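PDB 4XLZ: uncharacterized protein, which removes an acetyl group from N,N'-diacetylchitobiose as a metal-binding CE-14 family deacetylase. Local coordinates for the interface of chains A and B. Numbering follows the deposited sequence. Chains: chain A/B, Uncharacterized protein.

Chains A and B meet at two separate patches of one interface, their C-alpha centres about 25 Å apart, with no residue in common. In contact 1 the loop after helix 149-164 of chain A meets the chain B loop between strand 61-68 and helix 81-99; amide, backbone carbonyls and water join them, with a selenomethionine and a proline packing alongside. Contact 2 is apolar: the N-terminus, helix 8-19 and C-terminal part of chain A clasp helix 221-240 of chain B. Two distant holds would fix the chains' relative orientation in the deposited six-chain assembly, which may not be the biological one. The whole interface is not an exact two-fold.

Contact 1: the interface of chains A and B. Residues chain A 167-170; chain B 71-72, 74-76, 79-81.
With chi1 at -71°, the CG of A:Asn169 stands anti to its own carbonyl carbon, and chi2 of -37° turns the carboxamide so that ND2 points into the chain B loop. There A:Asn169 ND2 donates to the backbone carbonyl O of B:Leu79 over 3.1 Å. The bond is nearly straight, 164° at the hydrogen, and lies close to the amide plane and in the carbonyl plane. Asparagine suits the place because its short side chain ends in an N-H donor that can pair with a main-chain acceptor. The CG2 methyl of B:Thr74 lies beside the same nitrogen, its OG1 being turned away, anti to the backbone N, to accept from the backbone N of B:Asp76 at 2.9 Å; this bond braces the chain B loop.

B:Met72, a selenomethionine introduced for the derivative in place of methionine, bends at chi2 and lays its SE alongside the backbone of the A:Asn169–A:Phe170 link, 3.4 Å from A:Asn169 O. Methionine's long, flexible, unbranched side chain can follow a peptide surface. The B:Tyr71 ring carries B:Gly81 CA over the centre of one face, where a side-chain-free residue fits closely, and has B:Met72 SE at its edge. The hydroxyl B:Tyr71 OH meets water 2 at 2.7 Å, and that water reaches A:Asn169 O at 2.9 Å. Water 1 links A:Asn169 N to the carbonyl oxygens of B:Met72 and B:Thr74, with B:Thr74 O 2.8 Å from water 1. Rigid A:Pro168 sets its CD 3.6 Å from B:Thr75 CA. This loop-to-loop patch thus docks A:Asn169 by side chain and backbone alike, and probably helps to hold neighbouring chains of the deposited assembly in register, whether or not that assembly is the biological one.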
# COMPACT_ATOMS: atom_id res chain seq x y z
N LEU A 167 -17.65 11.69 14.39
CA LEU A 167 -16.43 12.33 14.97
C LEU A 167 -15.98 13.39 14.06
O LEU A 167 -15.56 13.20 12.90
CB LEU A 167 -15.26 11.21 14.99
CG LEU A 167 -15.58 9.98 15.77
CD1 LEU A 167 -14.47 8.91 15.71
CD2 LEU A 167 -15.86 10.32 17.30
N PRO A 168 -15.96 14.67 14.54
CA PRO A 168 -15.68 15.82 13.59
C PRO A 168 -14.21 15.86 13.06
O PRO A 168 -13.96 16.45 12.03
CB PRO A 168 -15.98 17.08 14.44
CG PRO A 168 -15.97 16.60 15.84
CD PRO A 168 -16.46 15.08 15.88
N ASN A 169 -13.28 15.23 13.81
CA ASN A 169 -11.93 15.16 13.28
C ASN A 169 -11.74 14.02 12.26
O ASN A 169 -10.63 13.91 11.66
CB ASN A 169 -10.94 14.97 14.46
CG ASN A 169 -10.83 16.28 15.30
OD1 ASN A 169 -10.86 17.31 14.71
ND2 ASN A 169 -10.77 16.12 16.57
N PHE A 170 -12.76 13.13 12.08
CA PHE A 170 -12.63 12.11 11.02
C PHE A 170 -13.19 12.70 9.73
O PHE A 170 -14.35 13.14 9.68
CB PHE A 170 -13.44 10.85 11.51
CG PHE A 170 -13.30 9.71 10.53
CD1 PHE A 170 -12.31 8.78 10.86
CD2 PHE A 170 -14.05 9.64 9.33
CE1 PHE A 170 -12.07 7.67 9.99
CE2 PHE A 170 -13.70 8.57 8.37
CZ PHE A 170 -12.71 7.66 8.71
N TYR B 71 -6.06 10.88 18.72
CA TYR B 71 -6.52 12.07 17.95
C TYR B 71 -8.02 12.18 17.71
O TYR B 71 -8.53 13.26 17.58
CB TYR B 71 -5.72 11.95 16.61
CG TYR B 71 -5.90 13.03 15.61
CD1 TYR B 71 -4.93 14.05 15.39
CD2 TYR B 71 -7.00 13.01 14.75
CE1 TYR B 71 -5.06 14.98 14.34
CE2 TYR B 71 -7.15 13.91 13.74
CZ TYR B 71 -6.17 14.89 13.52
OH TYR B 71 -6.20 15.86 12.54
N MSE B 72 -8.67 11.00 17.53
CA MSE B 72 -10.07 11.03 17.05
C MSE B 72 -11.04 11.03 18.21
O MSE B 72 -12.26 11.23 17.96
CB MSE B 72 -10.39 9.79 16.20
CG MSE B 72 -9.54 9.82 14.96
SE MSE B 72 -10.20 11.21 13.71
CE MSE B 72 -8.87 10.83 12.32
N THR B 74 -12.94 12.74 20.19
CA THR B 74 -13.84 13.87 20.68
C THR B 74 -15.04 14.01 19.74
O THR B 74 -14.91 13.77 18.56
CB THR B 74 -12.98 15.20 20.73
OG1 THR B 74 -13.82 16.33 21.16
CG2 THR B 74 -12.44 15.62 19.37
N THR B 75 -16.22 14.47 20.26
CA THR B 75 -17.27 14.93 19.41
C THR B 75 -17.39 16.46 19.45
O THR B 75 -18.28 17.05 18.84
CB THR B 75 -18.58 14.28 19.80
OG1 THR B 75 -18.87 14.61 21.17
CG2 THR B 75 -18.49 12.79 19.67
N ASP B 76 -16.40 17.13 20.07
CA ASP B 76 -16.37 18.63 20.02
C ASP B 76 -15.80 19.17 18.70
O ASP B 76 -14.56 19.00 18.36
CB ASP B 76 -15.54 19.10 21.25
CG ASP B 76 -15.45 20.68 21.37
OD1 ASP B 76 -14.82 21.14 22.30
OD2 ASP B 76 -15.95 21.42 20.49
N LEU B 79 -12.50 21.17 18.93
CA LEU B 79 -11.24 20.66 19.52
C LEU B 79 -10.48 19.90 18.42
O LEU B 79 -11.02 18.81 18.00
CB LEU B 79 -11.59 19.76 20.61
CG LEU B 79 -10.40 19.14 21.32
CD1 LEU B 79 -9.52 20.26 21.94
CD2 LEU B 79 -10.79 18.13 22.39
N SER B 80 -9.31 20.38 18.03
CA SER B 80 -8.62 19.65 16.93
C SER B 80 -8.06 18.37 17.46
O SER B 80 -7.84 18.18 18.70
CB SER B 80 -7.53 20.54 16.34
OG SER B 80 -6.45 20.68 17.29
N GLY B 81 -7.77 17.44 16.53
CA GLY B 81 -7.11 16.19 16.99
C GLY B 81 -5.74 16.39 17.63
O GLY B 81 -5.29 15.64 18.46
O HOH W 1 -13.19 13.68 16.40
O HOH W 2 -8.50 15.87 11.12

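Contact 2: the interface of chains A and B. Residues chain A 1-2, 11, 15, 19-20, 256, 263; chain B 225-226, 229-230, 233.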
# COMPACT_ATOMS: atom_id res chain seq x y z
N MSE A 1 -22.15 3.99 41.13
CA MSE A 1 -23.23 3.37 40.34
C MSE A 1 -23.01 1.88 40.15
O MSE A 1 -21.84 1.45 40.09
CB MSE A 1 -23.28 3.98 38.91
CG MSE A 1 -23.74 5.47 38.98
SE MSE A 1 -23.71 6.36 37.30
CE MSE A 1 -21.79 7.00 37.42
N PHE A 2 -24.10 1.11 39.99
CA PHE A 2 -24.01 -0.33 39.82
C PHE A 2 -23.30 -1.02 40.95
O PHE A 2 -22.70 -2.09 40.85
CB PHE A 2 -23.36 -0.73 38.43
CG PHE A 2 -24.37 -0.98 37.35
CD1 PHE A 2 -25.36 0.00 37.05
CD2 PHE A 2 -24.30 -2.09 36.58
CE1 PHE A 2 -26.32 -0.19 36.03
CE2 PHE A 2 -25.17 -2.28 35.56
CZ PHE A 2 -26.19 -1.41 35.22
N ALA A 11 -26.38 -7.49 36.86
CA ALA A 11 -25.77 -6.37 36.25
C ALA A 11 -25.99 -6.30 34.72
O ALA A 11 -26.28 -5.24 34.18
CB ALA A 11 -24.27 -6.37 36.57
N LEU A 15 -27.76 -3.38 32.83
CA LEU A 15 -27.00 -2.58 31.82
C LEU A 15 -27.84 -2.56 30.53
O LEU A 15 -27.99 -1.51 29.91
CB LEU A 15 -25.66 -3.29 31.59
CG LEU A 15 -24.81 -2.55 30.50
CD1 LEU A 15 -24.26 -1.18 31.05
CD2 LEU A 15 -23.61 -3.52 30.16
N VAL A 19 -29.56 1.00 31.34
CA VAL A 19 -28.57 1.98 30.92
C VAL A 19 -28.55 2.14 29.37
O VAL A 19 -28.46 3.28 28.86
CB VAL A 19 -27.19 1.48 31.37
CG1 VAL A 19 -26.01 2.35 30.83
CG2 VAL A 19 -27.12 1.39 32.97
N LEU A 20 -28.69 1.01 28.67
CA LEU A 20 -28.55 1.04 27.17
C LEU A 20 -29.92 1.12 26.48
O LEU A 20 -30.00 1.34 25.26
CB LEU A 20 -27.71 -0.20 26.74
CG LEU A 20 -26.30 -0.23 27.25
CD1 LEU A 20 -25.64 -1.53 26.82
CD2 LEU A 20 -25.48 1.03 26.85
N LEU A 256 -22.44 0.09 22.22
CA LEU A 256 -21.30 -0.26 23.15
C LEU A 256 -20.80 -1.65 22.88
O LEU A 256 -19.61 -1.91 23.08
CB LEU A 256 -21.90 -0.18 24.60
CG LEU A 256 -20.93 -0.31 25.70
CD1 LEU A 256 -20.25 1.04 25.80
CD2 LEU A 256 -21.84 -0.46 27.08
N PHE A 263 -19.01 -9.96 26.86
CA PHE A 263 -20.25 -10.82 26.88
C PHE A 263 -21.21 -10.41 25.78
O PHE A 263 -22.42 -10.57 25.83
CB PHE A 263 -20.94 -10.62 28.31
CG PHE A 263 -20.88 -9.19 28.80
CD1 PHE A 263 -19.99 -8.79 29.81
CD2 PHE A 263 -21.77 -8.20 28.30
CE1 PHE A 263 -20.03 -7.44 30.26
CE2 PHE A 263 -21.72 -6.84 28.70
CZ PHE A 263 -20.84 -6.51 29.73
N GLU B 225 -21.98 8.17 33.04
CA GLU B 225 -23.25 7.53 33.41
C GLU B 225 -23.51 6.21 32.74
O GLU B 225 -24.22 5.38 33.23
CB GLU B 225 -24.43 8.45 33.10
CG GLU B 225 -24.37 9.78 33.93
CD GLU B 225 -24.48 9.46 35.49
OE1 GLU B 225 -23.51 9.55 36.28
OE2 GLU B 225 -25.64 9.01 35.88
N THR B 226 -22.84 5.97 31.56
CA THR B 226 -22.89 4.70 30.93
C THR B 226 -21.67 3.86 31.26
O THR B 226 -21.73 2.64 31.47
CB THR B 226 -23.01 4.91 29.39
OG1 THR B 226 -24.29 5.51 29.06
CG2 THR B 226 -22.88 3.51 28.65
N PRO B 229 -21.40 1.95 34.92
CA PRO B 229 -22.17 0.67 34.89
C PRO B 229 -21.50 -0.40 33.98
O PRO B 229 -21.36 -1.54 34.37
CB PRO B 229 -23.52 1.09 34.29
CG PRO B 229 -23.74 2.57 34.83
CD PRO B 229 -22.27 3.15 34.70
N PHE B 230 -21.02 0.06 32.83
CA PHE B 230 -20.30 -0.94 31.97
C PHE B 230 -19.08 -1.57 32.60
O PHE B 230 -18.96 -2.79 32.65
CB PHE B 230 -19.95 -0.20 30.64
CG PHE B 230 -19.15 -1.11 29.63
CD1 PHE B 230 -19.66 -2.27 29.14
CD2 PHE B 230 -17.98 -0.63 29.15
CE1 PHE B 230 -18.95 -3.08 28.22
CE2 PHE B 230 -17.27 -1.42 28.24
CZ PHE B 230 -17.79 -2.61 27.80
N THR B 233 -19.99 -3.92 35.33
CA THR B 233 -20.55 -5.17 34.80
C THR B 233 -19.42 -6.09 34.27
O THR B 233 -19.42 -7.31 34.55
CB THR B 233 -21.56 -4.88 33.71
OG1 THR B 233 -22.62 -4.05 34.30
CG2 THR B 233 -22.23 -6.17 33.21
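B:Pro229 lies at the centre, its CB over the middle of one face of the A:Phe2 ring, 3.5 Å from the centroid of that ring, in a CH-pi contact. The two side chains cross at about a right angle, and a compact proline on a helix surface suits this, offering a firm C-H knob to a flat ring. Beside the CD2–CE2 rim of the same ring, on the side from which the proline comes, B:Thr233 OG1 lies 3.4 Å from A:Phe2 CE2, while B:Thr233 CG2 faces A:Phe263 CZ at 3.8 Å. A:Val19 closes on the proline obliquely, its CG2 3.8 Å from B:Pro229 CB, while CG1 rests on B:Thr226; beta-branching lets one residue serve two neighbours. A:Leu15 CD1 rests 4.0 Å from B:Pro229 CB and against the backbone of B:Phe230. A:Leu256 and B:Phe230 reach tip to tip, A:Leu256 CD2 standing 3.5 Å from B:Phe230 CD1, with A:Leu256 CG over the ring centre. At the rim, the side chains of A:Met1, an introduced selenomethionine, and B:Glu225 cross at about a right angle, A:Met1 CE 3.3 Å from B:Glu225 OE1.

Further out, B:Thr233 OG1 donates to the carbonyl O of B:Pro229 at 2.8 Å, from above the carbonyl plane, tying the hydroxyl to its own helix. B:Phe230, with CG anti to its backbone N (chi1 179°), is turned towards A:Leu256. The backbone N of A:Leu15 meets the A:Phe2 ring edge in plane. An alanine in place of A:Phe2 would remove the face on which B:Pro229 CB sits and would probably loosen the packing around B:Thr233. With no nitrogen or oxygen of one side in bonding range of the other here, this helix-centred hydrophobic patch probably stabilises the chain pairing by burying apolar surface.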